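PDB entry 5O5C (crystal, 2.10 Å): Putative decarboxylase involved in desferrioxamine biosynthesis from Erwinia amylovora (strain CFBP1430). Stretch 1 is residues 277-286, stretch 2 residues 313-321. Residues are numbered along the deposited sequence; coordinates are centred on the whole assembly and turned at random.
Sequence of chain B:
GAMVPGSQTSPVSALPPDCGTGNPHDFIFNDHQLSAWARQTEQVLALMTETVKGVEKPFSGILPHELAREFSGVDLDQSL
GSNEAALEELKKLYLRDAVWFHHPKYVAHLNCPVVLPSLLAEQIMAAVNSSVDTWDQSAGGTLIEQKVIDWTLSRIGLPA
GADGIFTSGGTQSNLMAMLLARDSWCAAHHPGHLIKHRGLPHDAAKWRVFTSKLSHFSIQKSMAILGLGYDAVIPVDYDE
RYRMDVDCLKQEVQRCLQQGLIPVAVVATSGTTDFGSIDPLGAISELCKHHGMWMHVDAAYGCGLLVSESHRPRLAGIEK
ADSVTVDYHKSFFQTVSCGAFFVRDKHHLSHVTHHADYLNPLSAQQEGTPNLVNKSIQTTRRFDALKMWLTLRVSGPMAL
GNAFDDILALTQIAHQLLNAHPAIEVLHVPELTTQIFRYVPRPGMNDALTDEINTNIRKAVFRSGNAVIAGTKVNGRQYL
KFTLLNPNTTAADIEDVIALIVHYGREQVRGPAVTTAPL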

ATOM      1  N   SER B 277      14.938  20.090   6.809  1.00 19.96           N
ATOM      2  CA  SER B 277      15.087  21.416   6.277  1.00 19.28           C
ATOM      3  C   SER B 277      13.904  21.624   5.313  1.00 21.05           C
ATOM      4  O   SER B 277      13.404  20.682   4.725  1.00 21.85           O
ATOM      5  CB  SER B 277      16.484  21.561   5.642  1.00 19.04           C
ATOM      6  OG  SER B 277      16.765  20.608   4.573  1.00 17.47           O
ATOM      7  N   ILE B 278      13.477  22.868   5.186  1.00 20.00           N
ATOM      8  CA  ILE B 278      12.292  23.248   4.438  1.00 21.46           C
ATOM      9  C   ILE B 278      12.834  24.085   3.299  1.00 21.60           C
ATOM     10  O   ILE B 278      13.410  25.145   3.572  1.00 23.44           O
ATOM     11  CB  ILE B 278      11.314  24.058   5.327  1.00 19.88           C
ATOM     12  CG1 ILE B 278      10.624  23.120   6.349  1.00 20.15           C
ATOM     13  CG2 ILE B 278      10.254  24.758   4.488  1.00 23.58           C
ATOM     14  CD1 ILE B 278      10.139  23.779   7.625  1.00 19.94           C
ATOM     15  N   ASP B 279      12.704  23.588   2.066  1.00 20.49           N
ATOM     16  CA  ASP B 279      13.035  24.366   0.867  1.00 24.10           C
ATOM     17  C   ASP B 279      12.143  25.671   0.826  1.00 24.07           C
ATOM     18  O   ASP B 279      11.098  25.742   1.489  1.00 25.90           O
ATOM     19  CB  ASP B 279      12.895  23.525  -0.421  1.00 25.76           C
ATOM     20  CG  ASP B 279      13.886  22.311  -0.510  1.00 28.57           C
ATOM     21  OD1 ASP B 279      14.905  22.258   0.194  1.00 29.04           O
ATOM     22  OD2 ASP B 279      13.614  21.376  -1.310  1.00 26.68           O
ATOM     23  N   PRO B 280      12.597  26.724   0.127  1.00 26.96           N
ATOM     24  CA  PRO B 280      11.865  28.051   0.090  1.00 23.92           C
ATOM     25  C   PRO B 280      10.710  27.951  -0.863  1.00 23.29           C
ATOM     26  O   PRO B 280      10.903  27.993  -2.095  1.00 24.15           O
ATOM     27  CB  PRO B 280      12.915  29.050  -0.437  1.00 22.65           C
ATOM     28  CG  PRO B 280      14.053  28.256  -0.864  1.00 26.04           C
ATOM     29  CD  PRO B 280      13.967  26.823  -0.426  1.00 24.61           C
ATOM     30  N   LEU B 281       9.512  27.772  -0.329  1.00 24.87           N
ATOM     31  CA  LEU B 281       8.387  27.375  -1.166  1.00 25.16           C
ATOM     32  C   LEU B 281       7.960  28.482  -2.090  1.00 25.92           C
ATOM     33  O   LEU B 281       7.787  28.261  -3.311  1.00 22.00           O
ATOM     34  CB  LEU B 281       7.237  26.882  -0.287  1.00 25.86           C
ATOM     35  CG  LEU B 281       7.592  25.609   0.519  1.00 27.57           C
ATOM     36  CD1 LEU B 281       6.390  25.153   1.345  1.00 27.87           C
ATOM     37  CD2 LEU B 281       8.053  24.479  -0.392  1.00 28.99           C
ATOM     38  N   GLY B 282       7.806  29.677  -1.511  1.00 25.65           N
ATOM     39  CA  GLY B 282       7.466  30.877  -2.262  1.00 27.83           C
ATOM     40  C   GLY B 282       8.358  31.155  -3.452  1.00 27.07           C
ATOM     41  O   GLY B 282       7.882  31.300  -4.555  1.00 28.12           O
ATOM     42  N   ALA B 283       9.662  31.178  -3.246  1.00 30.46           N
ATOM     43  CA  ALA B 283      10.598  31.415  -4.339  1.00 26.83           C
ATOM     44  C   ALA B 283      10.534  30.331  -5.449  1.00 27.21           C
ATOM     45  O   ALA B 283      10.463  30.631  -6.637  1.00 24.63           O
ATOM     46  CB  ALA B 283      11.970  31.529  -3.790  1.00 27.42           C
ATOM     47  N   ILE B 284      10.509  29.067  -5.042  1.00 25.20           N
ATOM     48  CA  ILE B 284      10.375  27.983  -5.989  1.00 26.34           C
ATOM     49  C   ILE B 284       9.116  28.100  -6.847  1.00 23.17           C
ATOM     50  O   ILE B 284       9.153  27.770  -8.006  1.00 28.37           O
ATOM     51  CB  ILE B 284      10.486  26.606  -5.300  1.00 24.59           C
ATOM     52  CG1 ILE B 284      11.889  26.453  -4.722  1.00 25.09           C
ATOM     53  CG2 ILE B 284      10.266  25.498  -6.300  1.00 25.87           C
ATOM     54  CD1 ILE B 284      12.098  25.293  -3.787  1.00 28.24           C
ATOM     55  N   SER B 285       8.012  28.520  -6.251  1.00 26.95           N
ATOM     56  CA  SER B 285       6.717  28.607  -6.915  1.00 27.53           C
ATOM     57  C   SER B 285       6.683  29.746  -7.959  1.00 29.69           C
ATOM     58  O   SER B 285       6.010  29.622  -8.962  1.00 30.14           O
ATOM     59  CB  SER B 285       5.624  28.820  -5.867  1.00 27.86           C
ATOM     60  OG  SER B 285       4.371  29.090  -6.462  1.00 27.51           O
ATOM     61  N   GLU B 286       7.399  30.848  -7.694  1.00 31.78           N
ATOM     62  CA  GLU B 286       7.596  31.944  -8.678  1.00 33.53           C
ATOM     63  C   GLU B 286       8.453  31.460  -9.897  1.00 32.00           C
ATOM     64  O   GLU B 286       8.102  31.669 -11.073  1.00 31.63           O
ATOM     65  CB  GLU B 286       8.245  33.186  -8.030  1.00 36.04           C
ATOM     66  CG  GLU B 286       7.971  33.381  -6.532  1.00 43.48           C
ATOM     67  CD  GLU B 286       8.206  34.795  -6.019  1.00 49.70           C
ATOM     68  OE1 GLU B 286       9.026  35.532  -6.628  1.00 62.67           O
ATOM     69  OE2 GLU B 286       7.586  35.153  -4.990  1.00 48.12           O
ATOM     70  N   PRO B 313       2.987  28.789   9.977  1.00 26.80           N
ATOM     71  CA  PRO B 313       3.630  29.728   9.032  1.00 26.58           C
ATOM     72  C   PRO B 313       4.924  29.261   8.429  1.00 26.71           C
ATOM     73  O   PRO B 313       5.280  29.724   7.348  1.00 31.25           O
ATOM     74  CB  PRO B 313       3.816  31.002   9.868  1.00 27.25           C
ATOM     75  CG  PRO B 313       2.656  30.971  10.793  1.00 27.99           C
ATOM     76  CD  PRO B 313       2.483  29.519  11.156  1.00 28.35           C
ATOM     77  N   ARG B 314       5.610  28.296   9.048  1.00 27.36           N
ATOM     78  CA  ARG B 314       6.851  27.815   8.484  1.00 28.10           C
ATOM     79  C   ARG B 314       6.664  26.978   7.190  1.00 27.56           C
ATOM     80  O   ARG B 314       7.656  26.664   6.521  1.00 23.69           O
ATOM     81  CB  ARG B 314       7.687  27.075   9.540  1.00 27.34           C
ATOM     82  CG  ARG B 314       8.094  27.964  10.716  1.00 29.12           C
ATOM     83  CD  ARG B 314       8.478  27.163  11.938  1.00 31.04           C
ATOM     84  NE  ARG B 314       9.618  26.328  11.659  1.00 36.98           N
ATOM     85  CZ  ARG B 314       9.979  25.244  12.329  1.00 41.95           C
ATOM     86  NH1 ARG B 314       9.308  24.765  13.357  1.00 45.33           N
ATOM     87  NH2 ARG B 314      11.056  24.616  11.946  1.00 47.58           N
ATOM     88  N   LEU B 315       5.426  26.571   6.909  1.00 27.04           N
ATOM     89  CA  LEU B 315       5.050  25.923   5.639  1.00 25.93           C
ATOM     90  C   LEU B 315       4.433  26.886   4.599  1.00 26.16           C
ATOM     91  O   LEU B 315       4.092  26.455   3.486  1.00 27.97           O
ATOM     92  CB  LEU B 315       4.096  24.749   5.880  1.00 23.64           C
ATOM     93  CG  LEU B 315       4.638  23.427   6.456  1.00 23.75           C
ATOM     94  CD1 LEU B 315       3.527  22.389   6.466  1.00 24.45           C
ATOM     95  CD2 LEU B 315       5.889  22.928   5.738  1.00 22.47           C
ATOM     96  N   ALA B 316       4.342  28.175   4.898  1.00 27.92           N
ATOM     97  CA  ALA B 316       3.784  29.150   3.911  1.00 28.66           C
ATOM     98  C   ALA B 316       4.481  29.102   2.541  1.00 28.43           C
ATOM     99  O   ALA B 316       5.712  29.061   2.421  1.00 31.30           O
ATOM    100  CB  ALA B 316       3.760  30.563   4.487  1.00 29.19           C
ATOM    101  N   GLY B 317       3.665  29.056   1.491  1.00 27.83           N
ATOM    102  CA  GLY B 317       4.124  28.771   0.158  1.00 26.59           C
ATOM    103  C   GLY B 317       3.705  27.365  -0.310  1.00 28.92           C
ATOM    104  O   GLY B 317       3.739  27.097  -1.499  1.00 23.73           O
ATOM    105  N   ILE B 318       3.314  26.484   0.628  1.00 27.18           N
ATOM    106  CA  ILE B 318       2.751  25.165   0.320  1.00 26.93           C
ATOM    107  C   ILE B 318       1.393  25.313  -0.389  1.00 25.56           C
ATOM    108  O   ILE B 318       1.028  24.495  -1.236  1.00 27.34           O
ATOM    109  CB  ILE B 318       2.585  24.318   1.610  1.00 28.41           C
ATOM    110  CG1 ILE B 318       2.363  22.860   1.263  1.00 28.63           C
ATOM    111  CG2 ILE B 318       1.455  24.867   2.522  1.00 28.58           C
ATOM    112  CD1 ILE B 318       2.635  21.926   2.419  1.00 29.08           C
ATOM    113  N   GLU B 319       0.672  26.395  -0.087  1.00 26.63           N
ATOM    114  CA  GLU B 319      -0.636  26.641  -0.703  1.00 26.28           C
ATOM    115  C   GLU B 319      -0.551  26.924  -2.192  1.00 26.61           C
ATOM    116  O   GLU B 319      -1.581  26.933  -2.858  1.00 25.36           O
ATOM    117  CB  GLU B 319      -1.455  27.769  -0.016  1.00 28.34           C
ATOM    118  CG  GLU B 319      -0.977  29.181  -0.316  1.00 26.41           C
ATOM    119  CD  GLU B 319       0.315  29.503   0.388  1.00 24.66           C
ATOM    120  OE1 GLU B 319       0.696  28.766   1.339  1.00 30.36           O
ATOM    121  OE2 GLU B 319       1.003  30.442   0.006  1.00 24.65           O
ATOM    122  N   LYS B 320       0.654  27.175  -2.687  1.00 25.16           N
ATOM    123  CA  LYS B 320       0.904  27.456  -4.081  1.00 26.25           C
ATOM    124  C   LYS B 320       1.168  26.174  -4.929  1.00 25.45           C
ATOM    125  O   LYS B 320       1.012  26.188  -6.116  1.00 26.11           O
ATOM    126  CB  LYS B 320       2.045  28.475  -4.196  1.00 26.22           C
ATOM    127  CG  LYS B 320       1.778  29.822  -3.500  1.00 27.71           C
ATOM    128  CD  LYS B 320       3.024  30.727  -3.618  1.00 28.50           C
ATOM    129  CE  LYS B 320       2.738  32.161  -3.222  1.00 27.54           C
ATOM    130  NZ  LYS B 320       4.003  32.848  -2.829  1.00 29.00           N
ATOM    131  N   ALA B 321       1.497  25.068  -4.297  1.00 26.17           N
ATOM    132  CA  ALA B 321       1.865  23.813  -4.991  1.00 26.49           C
ATOM    133  C   ALA B 321       0.847  23.335  -6.063  1.00 25.06           C
ATOM    134  O   ALA B 321      -0.313  23.619  -5.985  1.00 23.33           O
ATOM    135  CB  ALA B 321       2.069  22.733  -3.949  1.00 26.54           C
TER
HETATM  136  O   HOH W   1       3.372  27.362  -7.956  1.00 40.37           O

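The contact rests on packing, with no direct hydrogen bond between the stretches. A helix that starts at Leu281, with Pro280 as its N-cap, lies against a type II turn from Leu315 to Ile318, and the CA atoms come nearest at Gly282 CA and Gly317 CA, 4.6 Å apart.

Leu281 covers the most surface. Its side chain points into the turn: CD1 lies 3.4 Å from Leu315 O and 3.9 Å from Ile318 CB, while CB sits 3.6 Å from Gly317 C. Leu315 O already accepts from Ile318 N at 3.0 Å, so the carbonyl facing the leucine is satisfied. Gly317 makes this fit possible. Its phi of 107° suits glycine, and a CB there would run into Leu281 CB and Gly282 N.

Ile278, ahead of the helix, packs its apolar side chain on Arg314, with CG2 3.8 Å from Arg314 O and CD1 4.5 Å from Arg314 NH2, oblique to the guanidinium.

Lys320 closes the other end in an extended conformation. Its chain crosses the helix, bringing NZ to 4.0 Å from Gly282 CA, while its CB packs 3.3 Å from Ser285 OG. Here a water adds a polar link, 2.5 Å from Ser285 OG and donating to Lys320 O at 3.2 Å. The rule is economical: a leucine fills the turn, and a glycine lets the backbones close.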